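Local coordinates for protein type I site-specific restriction-modification system, R (Restriction) subunit (PDB 3H1T) that probably binds DNA and ATP and hydrolyses ATP as the putative restriction and translocation subunit of a type I restriction enzyme, the structure covering an N-terminal fragment of that subunit, at residues 106-111 and 128-133; 116-121 and 147-152; 450-455 and 474-479; 486-491 and 498-503; 578-581 and 587-590. All coordinates share one frame; numbering follows the deposited sequence.

Contact 1. Residues 106-111 and 128-133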
# COMPACT_ATOMS: atom_id res chain seq x y z
N GLN A 106 -10.55 -2.08 -23.69
CA GLN A 106 -9.17 -2.05 -23.21
C GLN A 106 -8.79 -0.65 -22.72
O GLN A 106 -8.07 -0.50 -21.73
CB GLN A 106 -8.19 -2.48 -24.31
CG GLN A 106 -6.71 -2.41 -23.89
CD GLN A 106 -6.39 -3.29 -22.68
OE1 GLN A 106 -6.43 -4.52 -22.76
NE2 GLN A 106 -6.08 -2.65 -21.55
N ALA A 107 -9.26 0.37 -23.43
CA ALA A 107 -8.97 1.74 -23.06
C ALA A 107 -9.73 2.11 -21.79
O ALA A 107 -9.21 2.82 -20.94
CB ALA A 107 -9.36 2.69 -24.18
N LYS A 108 -10.96 1.62 -21.67
CA LYS A 108 -11.77 1.88 -20.48
C LYS A 108 -11.12 1.23 -19.26
O LYS A 108 -11.14 1.78 -18.16
CB LYS A 108 -13.19 1.30 -20.66
CG LYS A 108 -14.09 2.15 -21.55
CD LYS A 108 -15.47 1.53 -21.77
CE LYS A 108 -16.14 1.10 -20.48
NZ LYS A 108 -17.63 1.11 -20.58
N ASP A 109 -10.52 0.06 -19.46
CA ASP A 109 -9.85 -0.66 -18.39
C ASP A 109 -8.64 0.10 -17.85
O ASP A 109 -8.36 0.04 -16.66
CB ASP A 109 -9.42 -2.05 -18.86
CG ASP A 109 -9.39 -3.07 -17.73
OD1 ASP A 109 -10.47 -3.47 -17.24
OD2 ASP A 109 -8.28 -3.49 -17.33
N TYR A 110 -7.92 0.81 -18.72
CA TYR A 110 -6.75 1.57 -18.30
C TYR A 110 -7.19 2.85 -17.60
O TYR A 110 -6.51 3.34 -16.69
CB TYR A 110 -5.88 1.97 -19.50
CG TYR A 110 -5.04 0.87 -20.10
CD1 TYR A 110 -4.12 0.15 -19.33
CD2 TYR A 110 -5.13 0.56 -21.46
CE1 TYR A 110 -3.31 -0.84 -19.90
CE2 TYR A 110 -4.33 -0.42 -22.04
CZ TYR A 110 -3.42 -1.12 -21.25
OH TYR A 110 -2.65 -2.11 -21.82
N ALA A 111 -8.31 3.38 -18.05
CA ALA A 111 -8.88 4.59 -17.48
C ALA A 111 -9.25 4.29 -16.05
O ALA A 111 -8.91 5.02 -15.13
CB ALA A 111 -10.10 5.01 -18.27
N LEU A 128 -13.02 6.95 -31.04
CA LEU A 128 -14.16 6.55 -30.22
C LEU A 128 -13.91 6.99 -28.78
O LEU A 128 -12.90 6.63 -28.20
CB LEU A 128 -14.34 5.03 -30.26
CG LEU A 128 -15.73 4.43 -30.45
CD1 LEU A 128 -15.69 3.07 -29.79
CD2 LEU A 128 -16.83 5.30 -29.84
N GLU A 129 -14.83 7.75 -28.20
CA GLU A 129 -14.66 8.24 -26.84
C GLU A 129 -15.67 7.68 -25.83
O GLU A 129 -16.85 7.55 -26.14
CB GLU A 129 -14.76 9.77 -26.82
CG GLU A 129 -14.71 10.39 -25.42
CD GLU A 129 -15.13 11.86 -25.38
OE1 GLU A 129 -16.34 12.15 -25.50
OE2 GLU A 129 -14.25 12.73 -25.22
N PHE A 130 -15.19 7.32 -24.65
CA PHE A 130 -16.10 6.90 -23.60
C PHE A 130 -15.84 7.94 -22.53
O PHE A 130 -14.72 8.07 -22.03
CB PHE A 130 -15.83 5.52 -23.02
CG PHE A 130 -16.81 5.16 -21.94
CD1 PHE A 130 -18.07 4.64 -22.26
CD2 PHE A 130 -16.54 5.46 -20.60
CE1 PHE A 130 -19.03 4.43 -21.27
CE2 PHE A 130 -17.50 5.25 -19.61
CZ PHE A 130 -18.74 4.74 -19.94
N ASP A 131 -16.87 8.68 -22.18
CA ASP A 131 -16.72 9.73 -21.18
C ASP A 131 -17.39 9.28 -19.88
O ASP A 131 -18.61 9.12 -19.83
CB ASP A 131 -17.37 11.00 -21.73
CG ASP A 131 -17.23 12.18 -20.81
OD1 ASP A 131 -17.21 12.01 -19.58
OD2 ASP A 131 -17.17 13.31 -21.33
N TYR A 132 -16.59 9.07 -18.84
CA TYR A 132 -17.15 8.64 -17.57
C TYR A 132 -18.05 9.69 -16.92
O TYR A 132 -18.92 9.33 -16.12
CB TYR A 132 -16.03 8.22 -16.60
CG TYR A 132 -15.33 6.94 -17.02
CD1 TYR A 132 -14.40 6.94 -18.05
CD2 TYR A 132 -15.64 5.73 -16.40
CE1 TYR A 132 -13.79 5.78 -18.46
CE2 TYR A 132 -15.03 4.54 -16.81
CZ TYR A 132 -14.11 4.58 -17.85
OH TYR A 132 -13.52 3.43 -18.31
N THR A 133 -17.86 10.96 -17.26
CA THR A 133 -18.68 12.01 -16.67
C THR A 133 -20.10 12.02 -17.23
O THR A 133 -21.01 12.54 -16.59
CB THR A 133 -18.05 13.41 -16.86
OG1 THR A 133 -18.09 13.78 -18.24
CG2 THR A 133 -16.59 13.42 -16.38
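K108, A111, F130 and Y132 join helix 104-114 to strand 127-131 in the N-terminal mixed-sheet domain, the part that in type I R subunits usually houses the nuclease. The K108 side chain lies over one face of the F130 ring. Its NZ stands 3.9 Å from the centroid of the F130 ring and 18° off the ring normal, which qualifies as cation-pi. K108 CD adds a CH-pi contact over the same face, 4.2 Å from that centroid. A bend at the third torsion of K108 (50°) sets CD near the CG side of the ring and NZ near the CE1-CZ rim. F130 in turn puts its edge to Y132, with CE2 3.6 Å above the plane of the Y132 ring and over its centre. The Y132 hydroxyl comes close to the helix backbone, OH lying 2.9 Å from K108 O and 3.2 Å from K108 CB, but its hydrogen-bond partner is E112 OE2, one residue beyond the segment. A111 CB packs against Y132 CE1 at 3.8 Å. Toward the sheet, A111 also touches A119 on strand 118-122 and V90 on strand 86-93, while F130 pairs through its backbone with A119 and its side chain rests on E137 of strand 137-140.

Contact 2. Residues 116-121 and 147-152; sequences LKFAYS and DELFKR
R152 NH1, on the guanidinium that flanks F118, forms salt bridges with both D131 OD2 and E129 OE2, and E129 OE2 also hydrogen-bonds Y120 OH. This one carboxylate oxygen thus gathers R152 NH1 and Y120 OH beside the L149 side chain. The L149 methyl CD2 sits 4.0 Å from the centroid of the F118 ring and 11° off its normal, a CH-pi contact over the face; K117 CB lies over the opposite face. The same CD2 is 3.9 Å above the R152 guanidinium plane, over its centre. Since ring and guanidinium planes stand 85° apart, the methyl fills the corner between them. Y120 meets L149 head-on with its hydroxyl, OH to CD2 3.4 Å, and L149 CD1 lies at the edge of the Y120 ring, near its plane. These residues pack helix 146-157 on one face of the mixed six-stranded sheet; the axes of 118-121 and 147-152 come within 11.6 Å, their directions 138° apart. In each aromatic CG is anti to the carbonyl carbon (chi1 -56° in F118), which sends both rings from the same face of the strand toward L149. At the far end of F118, CZ touches R152 CB at 3.7 Å and CE2 approaches L149 O at 3.6 Å. A89 of strand 86-93 and the loop residue P144 also touch L149.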
# COMPACT_ATOMS: atom_id res chain seq x y z
N LEU A 116 -8.80 7.70 -14.42
CA LEU A 116 -9.13 8.75 -15.37
C LEU A 116 -10.59 8.72 -15.76
O LEU A 116 -11.24 7.68 -15.66
CB LEU A 116 -8.28 8.62 -16.63
CG LEU A 116 -6.79 8.45 -16.29
CD1 LEU A 116 -5.98 8.35 -17.56
CD2 LEU A 116 -6.28 9.60 -15.41
N LYS A 117 -11.10 9.86 -16.20
CA LYS A 117 -12.50 10.02 -16.59
C LYS A 117 -12.71 10.06 -18.10
O LYS A 117 -13.84 10.20 -18.55
CB LYS A 117 -13.06 11.32 -16.00
CG LYS A 117 -14.01 11.16 -14.84
CD LYS A 117 -13.32 10.64 -13.59
CE LYS A 117 -14.28 10.60 -12.39
NZ LYS A 117 -14.65 9.21 -11.98
N PHE A 118 -11.64 9.96 -18.88
CA PHE A 118 -11.79 10.00 -20.33
C PHE A 118 -10.99 8.89 -21.01
O PHE A 118 -9.81 8.71 -20.75
CB PHE A 118 -11.37 11.37 -20.86
CG PHE A 118 -12.12 12.50 -20.22
CD1 PHE A 118 -13.48 12.71 -20.51
CD2 PHE A 118 -11.52 13.29 -19.24
CE1 PHE A 118 -14.22 13.66 -19.82
CE2 PHE A 118 -12.25 14.25 -18.54
CZ PHE A 118 -13.61 14.44 -18.82
N ALA A 119 -11.65 8.14 -21.88
CA ALA A 119 -10.96 7.05 -22.57
C ALA A 119 -11.20 7.09 -24.07
O ALA A 119 -12.31 7.36 -24.51
CB ALA A 119 -11.43 5.70 -21.99
N TYR A 120 -10.16 6.81 -24.85
CA TYR A 120 -10.27 6.84 -26.30
C TYR A 120 -9.72 5.61 -27.00
O TYR A 120 -8.73 5.03 -26.60
CB TYR A 120 -9.53 8.06 -26.85
CG TYR A 120 -10.04 9.33 -26.26
CD1 TYR A 120 -11.15 9.98 -26.81
CD2 TYR A 120 -9.48 9.85 -25.09
CE1 TYR A 120 -11.69 11.10 -26.20
CE2 TYR A 120 -10.01 10.97 -24.47
CZ TYR A 120 -11.12 11.59 -25.03
OH TYR A 120 -11.67 12.66 -24.38
N SER A 121 -10.40 5.20 -28.05
CA SER A 121 -9.95 4.10 -28.85
C SER A 121 -9.86 4.72 -30.24
O SER A 121 -10.77 5.43 -30.66
CB SER A 121 -10.97 2.97 -28.80
OG SER A 121 -10.52 1.90 -29.59
N ASP A 147 -7.97 21.76 -22.48
CA ASP A 147 -8.90 22.68 -21.84
C ASP A 147 -10.33 22.15 -21.81
O ASP A 147 -11.01 22.26 -20.79
CB ASP A 147 -8.83 24.04 -22.55
CG ASP A 147 -9.58 25.13 -21.81
OD1 ASP A 147 -10.83 25.14 -21.86
OD2 ASP A 147 -8.90 25.97 -21.19
N GLU A 148 -10.78 21.58 -22.93
CA GLU A 148 -12.13 21.04 -23.01
C GLU A 148 -12.33 19.93 -21.97
O GLU A 148 -13.32 19.93 -21.24
CB GLU A 148 -12.42 20.48 -24.41
CG GLU A 148 -12.38 21.52 -25.54
CD GLU A 148 -12.70 20.92 -26.90
OE1 GLU A 148 -12.40 19.73 -27.12
OE2 GLU A 148 -13.24 21.64 -27.76
N LEU A 149 -11.40 18.98 -21.90
CA LEU A 149 -11.51 17.90 -20.93
C LEU A 149 -11.46 18.36 -19.47
O LEU A 149 -12.23 17.88 -18.64
CB LEU A 149 -10.43 16.84 -21.15
CG LEU A 149 -10.47 15.99 -22.43
CD1 LEU A 149 -9.65 14.73 -22.18
CD2 LEU A 149 -11.91 15.61 -22.78
N PHE A 150 -10.54 19.27 -19.17
CA PHE A 150 -10.39 19.78 -17.81
C PHE A 150 -11.64 20.56 -17.39
O PHE A 150 -12.00 20.58 -16.22
CB PHE A 150 -9.15 20.68 -17.73
CG PHE A 150 -8.81 21.14 -16.33
CD1 PHE A 150 -8.48 20.22 -15.35
CD2 PHE A 150 -8.80 22.50 -16.01
CE1 PHE A 150 -8.12 20.63 -14.06
CE2 PHE A 150 -8.45 22.92 -14.72
CZ PHE A 150 -8.11 21.98 -13.74
N LYS A 151 -12.29 21.20 -18.35
CA LYS A 151 -13.52 21.94 -18.05
C LYS A 151 -14.62 20.93 -17.77
O LYS A 151 -15.52 21.19 -16.97
CB LYS A 151 -13.93 22.82 -19.24
CG LYS A 151 -13.04 24.02 -19.53
CD LYS A 151 -13.61 25.33 -18.97
CE LYS A 151 -13.54 26.47 -19.99
NZ LYS A 151 -12.15 26.80 -20.40
N ARG A 152 -14.57 19.78 -18.45
CA ARG A 152 -15.55 18.72 -18.24
C ARG A 152 -15.28 18.07 -16.89
O ARG A 152 -16.20 17.75 -16.14
CB ARG A 152 -15.43 17.61 -19.30
CG ARG A 152 -15.91 17.92 -20.70
CD ARG A 152 -15.97 16.62 -21.49
NE ARG A 152 -15.74 16.77 -22.93
CZ ARG A 152 -15.66 15.76 -23.79
NH1 ARG A 152 -15.80 14.51 -23.38
NH2 ARG A 152 -15.45 15.99 -25.08

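Contact 3. Residues 450-455 and 474-479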
# COMPACT_ATOMS: atom_id res chain seq x y z
N GLU A 450 6.21 -14.76 27.09
CA GLU A 450 6.79 -15.96 27.68
C GLU A 450 6.98 -17.00 26.57
O GLU A 450 8.01 -17.67 26.52
CB GLU A 450 5.86 -16.51 28.76
CG GLU A 450 6.48 -17.58 29.67
CD GLU A 450 5.43 -18.30 30.52
OE1 GLU A 450 4.40 -18.74 29.95
OE2 GLU A 450 5.66 -18.45 31.74
N HIS A 451 5.99 -17.12 25.69
CA HIS A 451 6.04 -18.07 24.57
C HIS A 451 7.21 -17.74 23.63
O HIS A 451 7.92 -18.63 23.15
CB HIS A 451 4.72 -18.02 23.78
CG HIS A 451 4.56 -19.13 22.79
ND1 HIS A 451 3.72 -19.04 21.70
CD2 HIS A 451 5.11 -20.37 22.74
CE1 HIS A 451 3.76 -20.17 21.02
NE2 HIS A 451 4.59 -21.00 21.63
N ALA A 452 7.39 -16.45 23.36
CA ALA A 452 8.46 -15.97 22.49
C ALA A 452 9.84 -16.35 23.02
O ALA A 452 10.73 -16.70 22.23
CB ALA A 452 8.36 -14.45 22.33
N ASP A 453 10.02 -16.29 24.34
CA ASP A 453 11.30 -16.64 24.96
C ASP A 453 11.58 -18.13 24.91
O ASP A 453 12.72 -18.55 24.75
CB ASP A 453 11.34 -16.18 26.42
CG ASP A 453 12.64 -16.60 27.13
OD1 ASP A 453 13.72 -16.02 26.86
OD2 ASP A 453 12.56 -17.52 27.98
N GLU A 454 10.55 -18.94 25.06
CA GLU A 454 10.73 -20.38 25.02
C GLU A 454 10.99 -20.79 23.58
O GLU A 454 11.79 -21.69 23.32
CB GLU A 454 9.49 -21.08 25.58
CG GLU A 454 8.98 -20.39 26.85
CD GLU A 454 8.18 -21.31 27.76
OE1 GLU A 454 7.08 -21.75 27.37
OE2 GLU A 454 8.67 -21.60 28.88
N MSE A 455 10.32 -20.10 22.65
CA MSE A 455 10.49 -20.38 21.22
C MSE A 455 11.92 -20.04 20.82
O MSE A 455 12.58 -20.79 20.11
CB MSE A 455 9.49 -19.54 20.39
CG MSE A 455 9.63 -19.72 18.88
SE MSE A 455 9.18 -21.49 18.21
CE MSE A 455 7.27 -21.39 18.40
N VAL A 474 19.08 -16.25 16.82
CA VAL A 474 17.67 -16.09 17.14
C VAL A 474 17.65 -15.02 18.20
O VAL A 474 18.57 -14.92 19.02
CB VAL A 474 17.02 -17.31 17.78
CG1 VAL A 474 15.51 -17.11 17.77
CG2 VAL A 474 17.40 -18.59 17.05
N ALA A 475 16.62 -14.20 18.20
CA ALA A 475 16.53 -13.16 19.20
C ALA A 475 15.07 -12.85 19.42
O ALA A 475 14.25 -12.97 18.51
CB ALA A 475 17.27 -11.91 18.73
N ARG A 476 14.76 -12.48 20.65
CA ARG A 476 13.40 -12.14 21.00
C ARG A 476 13.25 -10.62 21.05
O ARG A 476 14.08 -9.92 21.64
CB ARG A 476 13.05 -12.74 22.35
CG ARG A 476 11.76 -12.18 22.93
CD ARG A 476 11.27 -12.96 24.12
NE ARG A 476 11.92 -12.54 25.35
CZ ARG A 476 11.27 -12.29 26.48
NH1 ARG A 476 9.95 -12.42 26.55
NH2 ARG A 476 11.94 -11.87 27.54
N VAL A 477 12.21 -10.11 20.40
CA VAL A 477 11.91 -8.68 20.41
C VAL A 477 10.54 -8.53 21.04
O VAL A 477 9.50 -8.78 20.41
CB VAL A 477 11.88 -8.08 18.98
CG1 VAL A 477 11.27 -6.69 19.04
CG2 VAL A 477 13.30 -8.00 18.40
N THR A 478 10.54 -8.14 22.31
CA THR A 478 9.32 -7.98 23.05
C THR A 478 9.46 -6.76 23.95
O THR A 478 10.55 -6.20 24.04
CB THR A 478 9.06 -9.23 23.92
OG1 THR A 478 8.06 -8.94 24.89
CG2 THR A 478 10.30 -9.64 24.66
N SER A 479 8.37 -6.36 24.60
CA SER A 479 8.42 -5.20 25.48
C SER A 479 9.39 -5.43 26.63
O SER A 479 10.10 -4.51 27.05
CB SER A 479 7.03 -4.90 26.04
OG SER A 479 6.04 -5.04 25.03
O HOH W 1 14.49 -13.71 25.71
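Helix 450-455 and strand 474-476, facing each other through D453 and R476, run almost antiparallel, their short axes 165° apart in direction and 8.2 Å apart at closest approach. The CA atoms of D453 and R476 are 6.4 Å apart. R476 carries the contact. Its CG is anti to the backbone N, and a bend at chi3 (84°) lays the chain along the helix surface, where CD touches A452 CB at 3.7 Å and D453 N at 3.6 Å. D453 CB then lies over one face of the guanidinium, 3.8 Å from R476 NE, while T478 CG2 occupies the opposite face. The carboxylate does not meet the guanidinium directly: D453 OD1 is 4.2 Å from R476 NE and well out of the guanidinium plane. A water closes the gap, donating to D453 OD1 at 2.7 Å and accepting from R476 NE at 2.8 Å. Each charge also has a partner elsewhere, D453 with R456 and R457, R476 NH2 with E481. Strand 441-446, helix 449-462 and strand 474-476 follow in the beta-alpha-beta order of the RecA-like fold, consistent with the C-terminal helicase domain; the crossover passes over strand 502-505 to reach the sheet edge at 474-476.

Contact 4. Residues 486-491 and 498-503; sequences KGHLSR and STPVIL
T499 comes first along 498-503 to touch the helix: its carbonyl O stands 4.1 Å from R491 CB, while its side-chain OG1 is engaged by D472. P500 follows through a cis peptide bond, and its ring points at the last turns of the helix. P500 CD lies 3.7 Å from H488 O and 4.2 Å from R491 CB, and CG approaches H488 ND1 at 4.2 Å, the two side chains crossing at about a right angle. P500 CD is also at the edge of the R491 guanidinium, near its plane. That guanidinium is steadied from within the helix, because R491 NH1 donates to H488 ND1 at 3.2 Å. The bond is somewhat bent, 146° at the hydrogen, and NH1 stands 24° out of the imidazole plane; accepting it implies that ND1 probably carries no proton. G487 O lies over the centre of one guanidinium face. V501 and I502 then carry the chain into the sheet by backbone bonds, V501 to Y473 and T442. L503, the second residue of strand 502-505, turns back to the helix: its CD1 meets L489 CD1 at 3.9 Å. L489 leaves the helix pointing away from the strand, and CG anti to the backbone N (chi1 173°) brings CD1 round to that methyl. V513 packs on L489 as well. In the beta-alpha-beta unit of strand 474-476, helix 482-493 and strand 502-505, A475 on the first strand is touched by H488, P500 and L503, while M433 of helix 422-436 touches V501 and I502.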
# COMPACT_ATOMS: atom_id res chain seq x y z
N LYS A 486 15.42 -3.67 21.08
CA LYS A 486 15.50 -2.70 20.00
C LYS A 486 16.77 -2.90 19.18
O LYS A 486 16.77 -2.76 17.96
CB LYS A 486 15.50 -1.27 20.55
CG LYS A 486 14.37 -0.92 21.51
CD LYS A 486 13.00 -0.97 20.84
CE LYS A 486 12.07 0.14 21.37
NZ LYS A 486 11.95 0.18 22.86
N GLY A 487 17.87 -3.23 19.87
CA GLY A 487 19.13 -3.44 19.17
C GLY A 487 19.03 -4.56 18.16
O GLY A 487 19.47 -4.41 17.02
N HIS A 488 18.46 -5.68 18.59
CA HIS A 488 18.30 -6.85 17.74
C HIS A 488 17.40 -6.56 16.53
O HIS A 488 17.69 -6.96 15.41
CB HIS A 488 17.69 -8.00 18.54
CG HIS A 488 18.61 -8.55 19.58
ND1 HIS A 488 19.91 -8.93 19.30
CD2 HIS A 488 18.41 -8.83 20.89
CE1 HIS A 488 20.46 -9.42 20.39
NE2 HIS A 488 19.58 -9.37 21.37
N LEU A 489 16.31 -5.87 16.81
CA LEU A 489 15.35 -5.51 15.78
C LEU A 489 16.01 -4.63 14.73
O LEU A 489 15.85 -4.84 13.52
CB LEU A 489 14.18 -4.75 16.42
CG LEU A 489 13.12 -4.11 15.53
CD1 LEU A 489 12.36 -5.19 14.76
CD2 LEU A 489 12.16 -3.31 16.40
N SER A 490 16.76 -3.64 15.21
CA SER A 490 17.47 -2.70 14.36
C SER A 490 18.37 -3.36 13.33
O SER A 490 18.34 -3.03 12.15
CB SER A 490 18.29 -1.74 15.23
OG SER A 490 18.92 -0.75 14.44
N ARG A 491 19.19 -4.29 13.80
CA ARG A 491 20.13 -5.02 12.93
C ARG A 491 19.38 -5.95 12.00
O ARG A 491 19.78 -6.15 10.85
CB ARG A 491 21.12 -5.83 13.77
CG ARG A 491 21.93 -5.01 14.77
CD ARG A 491 23.06 -5.84 15.41
NE ARG A 491 23.09 -5.68 16.87
CZ ARG A 491 22.59 -6.58 17.73
NH1 ARG A 491 22.03 -7.70 17.27
NH2 ARG A 491 22.62 -6.34 19.04
N SER A 498 23.59 -10.22 8.34
CA SER A 498 23.12 -11.61 8.22
C SER A 498 22.38 -12.13 9.45
O SER A 498 21.65 -13.12 9.36
CB SER A 498 24.28 -12.56 7.86
OG SER A 498 25.27 -12.60 8.88
N THR A 499 22.56 -11.48 10.60
CA THR A 499 21.87 -11.90 11.81
C THR A 499 21.42 -10.69 12.65
O THR A 499 21.97 -9.60 12.51
CB THR A 499 22.75 -12.80 12.69
OG1 THR A 499 23.90 -12.07 13.12
CG2 THR A 499 23.21 -14.03 11.93
N PRO A 500 20.40 -10.88 13.51
CA PRO A 500 19.64 -12.10 13.77
C PRO A 500 18.95 -12.62 12.52
O PRO A 500 18.65 -11.85 11.60
CB PRO A 500 18.61 -11.66 14.82
CG PRO A 500 19.28 -10.51 15.50
CD PRO A 500 19.86 -9.77 14.32
N VAL A 501 18.70 -13.91 12.47
CA VAL A 501 18.02 -14.48 11.33
C VAL A 501 16.54 -14.64 11.72
O VAL A 501 15.65 -14.34 10.94
CB VAL A 501 18.63 -15.83 10.95
CG1 VAL A 501 17.89 -16.42 9.77
CG2 VAL A 501 20.09 -15.63 10.61
N ILE A 502 16.31 -15.06 12.96
CA ILE A 502 14.98 -15.28 13.49
C ILE A 502 14.65 -14.37 14.66
O ILE A 502 15.40 -14.30 15.62
CB ILE A 502 14.81 -16.70 14.10
CG1 ILE A 502 15.60 -17.74 13.31
CG2 ILE A 502 13.33 -17.02 14.17
CD1 ILE A 502 15.09 -17.97 11.97
N LEU A 503 13.52 -13.68 14.58
CA LEU A 503 13.08 -12.84 15.68
C LEU A 503 11.78 -13.45 16.18
O LEU A 503 10.93 -13.86 15.38
CB LEU A 503 12.78 -11.40 15.22
CG LEU A 503 13.86 -10.40 14.78
CD1 LEU A 503 13.20 -9.04 14.55
CD2 LEU A 503 14.92 -10.29 15.86

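Contact 5. Residues 578-581 and 587-590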
# COMPACT_ATOMS: atom_id res chain seq x y z
N ASP A 578 -0.09 -25.36 0.44
CA ASP A 578 -0.18 -26.75 0.82
C ASP A 578 -0.29 -26.89 2.32
O ASP A 578 -0.08 -25.95 3.07
CB ASP A 578 0.97 -27.60 0.26
CG ASP A 578 2.32 -26.93 0.36
OD1 ASP A 578 2.63 -26.33 1.41
OD2 ASP A 578 3.09 -27.03 -0.61
N GLU A 579 -0.64 -28.10 2.74
CA GLU A 579 -0.85 -28.43 4.13
C GLU A 579 -0.12 -29.72 4.44
O GLU A 579 -0.08 -30.63 3.61
CB GLU A 579 -2.36 -28.57 4.33
CG GLU A 579 -2.79 -29.22 5.60
CD GLU A 579 -4.24 -29.66 5.52
OE1 GLU A 579 -5.09 -28.82 5.18
OE2 GLU A 579 -4.51 -30.84 5.79
N VAL A 580 0.50 -29.80 5.61
CA VAL A 580 1.21 -31.00 6.00
C VAL A 580 0.80 -31.37 7.42
O VAL A 580 0.50 -30.49 8.23
CB VAL A 580 2.75 -30.81 5.96
CG1 VAL A 580 3.21 -30.63 4.53
CG2 VAL A 580 3.15 -29.64 6.81
N VAL A 581 0.76 -32.66 7.70
CA VAL A 581 0.41 -33.14 9.03
C VAL A 581 1.70 -33.41 9.77
O VAL A 581 2.68 -33.91 9.20
CB VAL A 581 -0.44 -34.41 8.94
CG1 VAL A 581 -0.65 -35.00 10.33
CG2 VAL A 581 -1.78 -34.08 8.32
N GLU A 587 7.83 -33.97 13.29
CA GLU A 587 8.27 -34.71 12.10
C GLU A 587 6.97 -34.85 11.29
O GLU A 587 5.91 -35.12 11.87
CB GLU A 587 8.80 -36.10 12.47
CG GLU A 587 9.86 -36.12 13.55
CD GLU A 587 11.27 -35.89 13.02
OE1 GLU A 587 11.40 -35.30 11.93
OE2 GLU A 587 12.25 -36.29 13.70
N GLU A 588 7.02 -34.66 9.98
CA GLU A 588 5.80 -34.79 9.20
C GLU A 588 5.42 -36.27 9.08
O GLU A 588 6.29 -37.15 9.12
CB GLU A 588 5.95 -34.22 7.78
CG GLU A 588 6.39 -32.77 7.69
CD GLU A 588 6.29 -32.22 6.26
OE1 GLU A 588 6.32 -33.04 5.31
OE2 GLU A 588 6.20 -30.98 6.09
N VAL A 589 4.13 -36.54 8.91
CA VAL A 589 3.66 -37.90 8.78
C VAL A 589 2.81 -38.03 7.52
O VAL A 589 2.26 -37.03 7.04
CB VAL A 589 2.85 -38.31 10.02
CG1 VAL A 589 3.74 -38.28 11.25
CG2 VAL A 589 1.68 -37.37 10.21
N VAL A 590 2.69 -39.24 6.98
CA VAL A 590 1.93 -39.44 5.75
C VAL A 590 0.94 -40.61 5.73
O VAL A 590 0.76 -41.26 6.78
CB VAL A 590 2.88 -39.62 4.55
CG1 VAL A 590 3.15 -38.28 3.91
CG2 VAL A 590 4.18 -40.23 5.03
OXT VAL A 590 0.33 -40.86 4.66
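V581 O and V589 N make the one hydrogen bond across this contact, 3.0 Å long and fairly straight at 159° about the hydrogen. The donor lies above the carbonyl plane of V581, 38° out of it, and not on a lone pair. The same oxygen also receives a CA-H contact from E588, with E588 CA 3.2 Å from V581 O. Two valines meet beside this pair: V581 CG1 and V589 CG2 are 3.3 Å apart, tighter than usual for carbons. V581 CG1 is anti to its backbone N (chi1 173°), the branch that faces V589. On the other side, E588 stretches beyond CG and brings its carboxylate obliquely across the V580 methyls, with OE2 3.4 Å from both V580 CG1 and V580 CG2. This is packing of a charged group against methyls rather than a polar bond.

One shell out, V581 rests on I380 and V580 on V379, both of strand 374-381, which lies parallel to 576-582. That strand also holds 578-581 by backbone bonds, and E579 forms a salt bridge to R378. In the turn, D583 OD1 accepts from E587 N, while E588 touches H428 of helix 422-436. The result is a beta hairpin whose short second strand, about 588-589, is weakly bonded and forms one edge of the RecA-like C-terminal sheet, close to the chain end at V590.

Overall arrangement
From the N terminus, contact 1 closes the loop between helix 104-114 and strand 127-131, and contact 2 opens within it, at strand 118-122, and closes later at helix 146-157, so the two cross. Together they tie the helices to the N-terminal mixed sheet, their centres 9 Å apart. The chain then runs through the first RecA-like sheet before contacts 3 and 4 close successive loops in the second, in series and touching through neighbouring strands 474-476 and 502-505. Contact 5 ends the chain with a hairpin on the other edge of that sheet, about 26 Å from contact 3 between centres. Contacts 1 and 3 lie about 54 Å apart between centres.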